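Local coordinates for glyoxalase family protein (Enterococcus faecalis, PDB 2P25) that belongs to the glyoxalase/bleomycin resistance/dioxygenase superfamily and is built from two similar four-stranded mixed sheets, its precise function not being established, at residues A78-I84 and L122-E126; I96-P100 and T112-D116. All coordinates share one frame. Residues are numbered along the deposited sequence.

Contact 1 of 2, residues A78-I84 and L122-E126; sequences AFKVEHI and LELHE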
loop_
_atom_site.group_PDB
_atom_site.type_symbol
_atom_site.label_atom_id
_atom_site.label_comp_id
_atom_site.label_asym_id
_atom_site.label_seq_id
_atom_site.Cartn_x
_atom_site.Cartn_y
_atom_site.Cartn_z
ATOM N N ALA A 78 3.287 -4.856 -4.281
ATOM C CA ALA A 78 4.040 -5.703 -5.213
ATOM C C ALA A 78 5.512 -5.392 -5.122
ATOM O O ALA A 78 5.885 -4.212 -5.124
ATOM C CB ALA A 78 3.552 -5.447 -6.626
ATOM N N PHE A 79 6.337 -6.446 -5.129
ATOM C CA PHE A 79 7.784 -6.306 -5.112
ATOM C C PHE A 79 8.367 -6.596 -6.501
ATOM O O PHE A 79 7.967 -7.561 -7.149
ATOM C CB PHE A 79 8.378 -7.296 -4.091
ATOM C CG PHE A 79 7.966 -7.029 -2.673
ATOM C CD1 PHE A 79 8.606 -6.051 -1.926
ATOM C CD2 PHE A 79 6.944 -7.768 -2.069
ATOM C CE1 PHE A 79 8.214 -5.791 -0.595
ATOM C CE2 PHE A 79 6.571 -7.528 -0.751
ATOM C CZ PHE A 79 7.222 -6.534 -0.011
ATOM N N LYS A 80 9.312 -5.770 -6.959
ATOM C CA LYS A 80 10.012 -6.052 -8.203
ATOM C C LYS A 80 11.142 -7.037 -7.899
ATOM O O LYS A 80 11.905 -6.833 -6.937
ATOM C CB LYS A 80 10.614 -4.784 -8.842
ATOM C CG LYS A 80 11.038 -5.038 -10.317
ATOM C CD LYS A 80 11.593 -3.806 -11.013
ATOM C CE LYS A 80 12.201 -4.210 -12.343
ATOM N NZ LYS A 80 12.882 -5.545 -12.201
ATOM N N VAL A 81 11.203 -8.110 -8.681
ATOM C CA VAL A 81 12.287 -9.101 -8.552
ATOM C C VAL A 81 13.026 -9.266 -9.867
ATOM O O VAL A 81 12.487 -9.018 -10.957
ATOM C CB VAL A 81 11.777 -10.493 -8.018
ATOM C CG1 VAL A 81 11.103 -10.337 -6.613
ATOM C CG2 VAL A 81 10.793 -11.115 -8.979
ATOM N N GLU A 82 14.281 -9.697 -9.759
ATOM C CA GLU A 82 15.105 -9.902 -10.940
ATOM C C GLU A 82 14.822 -11.267 -11.557
ATOM O O GLU A 82 14.609 -11.379 -12.760
ATOM C CB GLU A 82 16.584 -9.781 -10.564
ATOM C CG GLU A 82 16.920 -8.480 -9.833
ATOM C CD GLU A 82 18.417 -8.278 -9.530
ATOM O OE1 GLU A 82 19.282 -9.145 -9.890
ATOM O OE2 GLU A 82 18.726 -7.223 -8.910
ATOM N N HIS A 83 14.855 -12.306 -10.735
ATOM C CA HIS A 83 14.556 -13.640 -11.218
ATOM C C HIS A 83 13.627 -14.292 -10.215
ATOM O O HIS A 83 14.008 -14.607 -9.076
ATOM C CB HIS A 83 15.828 -14.460 -11.485
ATOM C CG HIS A 83 15.654 -15.491 -12.558
ATOM N ND1 HIS A 83 15.551 -16.840 -12.290
ATOM C CD2 HIS A 83 15.526 -15.364 -13.900
ATOM C CE1 HIS A 83 15.383 -17.499 -13.422
ATOM N NE2 HIS A 83 15.369 -16.626 -14.415
ATOM N N ILE A 84 12.380 -14.425 -10.641
ATOM C CA ILE A 84 11.273 -14.796 -9.743
ATOM C C ILE A 84 11.387 -16.195 -9.110
ATOM O O ILE A 84 11.044 -16.380 -7.950
ATOM C CB ILE A 84 9.921 -14.588 -10.443
ATOM C CG1 ILE A 84 8.783 -14.544 -9.420
ATOM C CG2 ILE A 84 9.704 -15.638 -11.556
ATOM C CD1 ILE A 84 7.535 -13.886 -9.987
ATOM N N LEU A 122 0.671 -10.232 -1.331
ATOM C CA LEU A 122 1.941 -9.601 -1.634
ATOM C C LEU A 122 2.382 -10.190 -2.958
ATOM O O LEU A 122 2.482 -11.417 -3.105
ATOM C CB LEU A 122 2.961 -9.876 -0.526
ATOM C CG LEU A 122 2.550 -9.310 0.848
ATOM C CD1 LEU A 122 3.505 -9.817 1.946
ATOM C CD2 LEU A 122 2.609 -7.761 0.762
ATOM N N GLU A 123 2.613 -9.321 -3.934
ATOM C CA GLU A 123 2.957 -9.799 -5.270
ATOM C C GLU A 123 4.464 -9.783 -5.522
ATOM O O GLU A 123 5.159 -8.879 -5.063
ATOM C CB GLU A 123 2.241 -8.927 -6.273
ATOM C CG GLU A 123 2.276 -9.400 -7.714
ATOM C CD GLU A 123 1.721 -8.341 -8.644
ATOM O OE1 GLU A 123 0.527 -8.021 -8.540
ATOM O OE2 GLU A 123 2.475 -7.774 -9.445
ATOM N N LEU A 124 4.941 -10.760 -6.297
ATOM C CA LEU A 124 6.273 -10.719 -6.903
ATOM C C LEU A 124 6.084 -10.493 -8.390
ATOM O O LEU A 124 5.250 -11.155 -9.029
ATOM C CB LEU A 124 6.990 -12.056 -6.683
ATOM C CG LEU A 124 7.239 -12.552 -5.255
ATOM C CD1 LEU A 124 7.916 -13.936 -5.273
ATOM C CD2 LEU A 124 8.074 -11.546 -4.485
ATOM N N HIS A 125 6.843 -9.548 -8.949
ATOM C CA HIS A 125 6.694 -9.200 -10.348
ATOM C C HIS A 125 8.061 -8.924 -10.961
ATOM O O HIS A 125 8.839 -8.154 -10.404
ATOM C CB HIS A 125 5.819 -7.938 -10.438
ATOM C CG HIS A 125 5.216 -7.701 -11.782
ATOM N ND1 HIS A 125 5.971 -7.434 -12.905
ATOM C CD2 HIS A 125 3.922 -7.645 -12.176
ATOM C CE1 HIS A 125 5.167 -7.241 -13.938
ATOM N NE2 HIS A 125 3.918 -7.362 -13.523
ATOM N N GLU A 126 8.349 -9.545 -12.100
ATOM C CA GLU A 126 9.599 -9.263 -12.811
ATOM C C GLU A 126 9.558 -7.928 -13.575
ATOM O O GLU A 126 8.489 -7.304 -13.704
ATOM C CB GLU A 126 9.940 -10.419 -13.734
ATOM C CG GLU A 126 10.493 -11.617 -12.956
ATOM C CD GLU A 126 11.197 -12.663 -13.823
ATOM O OE1 GLU A 126 11.116 -12.597 -15.080
ATOM O OE2 GLU A 126 11.842 -13.557 -13.236
#

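Contact 2 of 2, residues I96-P100 and T112-D116; sequences IETEP and TFFFD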
loop_
_atom_site.group_PDB
_atom_site.type_symbol
_atom_site.label_atom_id
_atom_site.label_comp_id
_atom_site.label_asym_id
_atom_site.label_seq_id
_atom_site.Cartn_x
_atom_site.Cartn_y
_atom_site.Cartn_z
ATOM N N ILE A 96 6.663 -20.263 3.370
ATOM C CA ILE A 96 5.695 -19.325 2.814
ATOM C C ILE A 96 5.265 -19.816 1.440
ATOM O O ILE A 96 6.070 -19.856 0.518
ATOM C CB ILE A 96 6.281 -17.908 2.701
ATOM C CG1 ILE A 96 6.606 -17.372 4.096
ATOM C CG2 ILE A 96 5.290 -16.954 1.931
ATOM C CD1 ILE A 96 7.518 -16.125 4.077
ATOM N N GLU A 97 3.994 -20.195 1.331
ATOM C CA GLU A 97 3.429 -20.699 0.075
ATOM C C GLU A 97 3.266 -19.625 -0.996
ATOM O O GLU A 97 3.024 -18.460 -0.690
ATOM C CB GLU A 97 2.094 -21.379 0.336
ATOM C CG GLU A 97 2.230 -22.581 1.220
ATOM C CD GLU A 97 0.989 -23.452 1.173
ATOM O OE1 GLU A 97 0.688 -23.986 0.083
ATOM O OE2 GLU A 97 0.308 -23.577 2.217
ATOM N N THR A 98 3.441 -20.030 -2.252
ATOM C CA THR A 98 3.283 -19.118 -3.372
ATOM C C THR A 98 2.287 -19.724 -4.342
ATOM O O THR A 98 2.212 -20.964 -4.481
ATOM C CB THR A 98 4.639 -18.834 -4.084
ATOM O OG1 THR A 98 5.352 -20.055 -4.278
ATOM C CG2 THR A 98 5.505 -17.882 -3.247
ATOM N N GLU A 99 1.486 -18.864 -4.965
ATOM C CA GLU A 99 0.605 -19.281 -6.061
ATOM C C GLU A 99 1.425 -19.734 -7.278
ATOM O O GLU A 99 2.586 -19.335 -7.439
ATOM C CB GLU A 99 -0.338 -18.157 -6.482
ATOM C CG GLU A 99 -1.318 -17.736 -5.396
ATOM C CD GLU A 99 -2.270 -16.687 -5.883
ATOM O OE1 GLU A 99 -1.991 -16.043 -6.924
ATOM O OE2 GLU A 99 -3.298 -16.488 -5.213
ATOM N N PRO A 100 0.833 -20.591 -8.137
ATOM C CA PRO A 100 1.555 -20.964 -9.363
ATOM C C PRO A 100 1.964 -19.722 -10.169
ATOM O O PRO A 100 1.244 -18.732 -10.219
ATOM C CB PRO A 100 0.524 -21.770 -10.162
ATOM C CG PRO A 100 -0.456 -22.261 -9.130
ATOM C CD PRO A 100 -0.471 -21.268 -8.021
ATOM N N THR A 112 3.662 -13.704 -9.378
ATOM C CA THR A 112 2.863 -14.578 -8.533
ATOM C C THR A 112 2.562 -13.804 -7.231
ATOM O O THR A 112 3.024 -12.661 -7.055
ATOM C CB THR A 112 3.561 -15.916 -8.226
ATOM O OG1 THR A 112 2.606 -16.801 -7.580
ATOM C CG2 THR A 112 4.789 -15.703 -7.303
ATOM N N PHE A 113 1.808 -14.442 -6.343
ATOM C CA PHE A 113 1.444 -13.884 -5.041
ATOM C C PHE A 113 1.804 -14.833 -3.919
ATOM O O PHE A 113 1.765 -16.062 -4.067
ATOM C CB PHE A 113 -0.070 -13.641 -4.936
ATOM C CG PHE A 113 -0.558 -12.417 -5.660
ATOM C CD1 PHE A 113 -0.647 -11.194 -4.996
ATOM C CD2 PHE A 113 -0.913 -12.491 -7.001
ATOM C CE1 PHE A 113 -1.124 -10.050 -5.671
ATOM C CE2 PHE A 113 -1.392 -11.355 -7.693
ATOM C CZ PHE A 113 -1.480 -10.142 -7.042
ATOM N N PHE A 114 2.173 -14.241 -2.790
ATOM C CA PHE A 114 2.209 -14.931 -1.514
ATOM C C PHE A 114 1.401 -14.058 -0.551
ATOM O O PHE A 114 0.880 -13.023 -0.963
ATOM C CB PHE A 114 3.646 -15.202 -1.029
ATOM C CG PHE A 114 4.483 -13.963 -0.789
ATOM C CD1 PHE A 114 4.828 -13.589 0.523
ATOM C CD2 PHE A 114 4.979 -13.221 -1.860
ATOM C CE1 PHE A 114 5.626 -12.473 0.767
ATOM C CE2 PHE A 114 5.761 -12.093 -1.627
ATOM C CZ PHE A 114 6.099 -11.732 -0.318
ATOM N N PHE A 115 1.243 -14.485 0.700
ATOM C CA PHE A 115 0.313 -13.802 1.604
ATOM C C PHE A 115 0.942 -13.685 2.946
ATOM O O PHE A 115 1.666 -14.579 3.386
ATOM C CB PHE A 115 -1.001 -14.596 1.692
ATOM C CG PHE A 115 -1.668 -14.732 0.365
ATOM C CD1 PHE A 115 -2.564 -13.763 -0.069
ATOM C CD2 PHE A 115 -1.348 -15.804 -0.498
ATOM C CE1 PHE A 115 -3.138 -13.856 -1.344
ATOM C CE2 PHE A 115 -1.911 -15.890 -1.761
ATOM C CZ PHE A 115 -2.803 -14.927 -2.183
ATOM N N ASP A 116 0.682 -12.547 3.590
ATOM C CA ASP A 116 1.170 -12.336 4.958
ATOM C C ASP A 116 0.319 -13.154 5.948
ATOM O O ASP A 116 -0.645 -13.822 5.543
ATOM C CB ASP A 116 1.357 -10.820 5.248
ATOM C CG ASP A 116 0.150 -10.161 5.964
ATOM O OD1 ASP A 116 -0.934 -10.734 6.041
ATOM O OD2 ASP A 116 0.348 -9.026 6.461
HETATM O O HOH W 1 1.756 -17.271 1.416
#

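Contact 1 of 2, residues A78-I84 and L122-E126
Parallel strands pair through a zigzag of backbone bonds, as in residues 78-84 and 122-126. Phe79 N donates to Glu123 O (2.7 Å), Phe79 O accepts from His125 N (2.9 Å), and Val81 N donates to His125 O (2.9 Å), so Phe79 and His125 each use both NH and CO. CA-H...O contacts fill the ladder, as from Lys80 CA to His125 O (3.3 Å).

Apolar contacts gather on the face of Phe79 and Leu124: Val81 CG1 lies 3.9 Å from Leu124 CD2, Ile84 CD1 3.8 Å from Leu124 CB, and Val87, Ile88 and Leu91 of helix 84-93 also pack on Leu124. Ala78, Glu123 and His125 point to the other face, where Glu123 OE2 is hydrogen-bonded to His8 and His125 stacks on His7, both of the second subunit.

Beyond the ladder, Glu126 OE2 accepts from Ile84 N (2.8 Å), just after N-cap His83. The side-chain carboxylate thus satisfies an amide of the helix's first turn, and its negative charge suits the positive end of the helix dipole.

Contact 2 of 2, residues I96-P100 and T112-D116
How a loop can lie alongside a strand without becoming one itself is well illustrated by residues 96-100, which run roughly antiparallel to strand 110-115, with end-to-end directions 147° apart. Direct backbone pairing is limited to Glu99 N donating to Phe113 O (3.0 Å). Two residues further along, a water takes over, donating to Glu97 O (2.7 Å) and accepting from Phe115 N (2.9 Å).

Side-chain conformations do the rest. Thr112, with chi1 in the t well, turns its hydroxyl to the loop, where OG1 donates to Glu99 O over a short 2.5 Å. Phe114 takes the p rotamer, so that its ring leads away from the loop backbone; its CD1 still meets Ile96 CG2 at 3.7 Å, and Leu91 of helix 84-93 packs on both residues. The m rotamer shared by Phe113 and Phe115 carries the first ring away from the loop and the second nearer it. Glu99, m at chi1 and t at chi2, reaches alongside both: OE1 lies 3.7 Å from Phe113 CB, and OE2 meets the edge of the Phe115 ring at CZ (3.4 Å), while OE1 also forms a salt bridge with Arg102. The p rotamer of Thr98 accompanies a hydrogen bond from the loop to Asn92 on the helix.

Helix 84-93, this returning loop and the sheet strands are elements of the βαβββ module characteristic of the glyoxalase superfamily.

Both contacts reach the sheet of strands 73-80, 121-125, 110-115 and 102-103, and their centres lie 11 Å apart. Along the chain the order is 78-84, 96-100, 112-116, 122-126, so contact 2 falls wholly within the span that contact 1 brackets. Strands 110-115 and 121-125, consecutive and antiparallel, join the two: Leu124 N lies 2.8 Å from Thr112 O, and Leu122 N 2.8 Å from Phe114 O, both probable hydrogen bonds. Helix 84-93 packs against residues of both contacts. Contact 1 ties the first strand of this sheet to the last, and its Ala78 carries the sheet on into an antiparallel strand of the second subunit, whereas contact 2 holds the loop after the helix on strand 110-115.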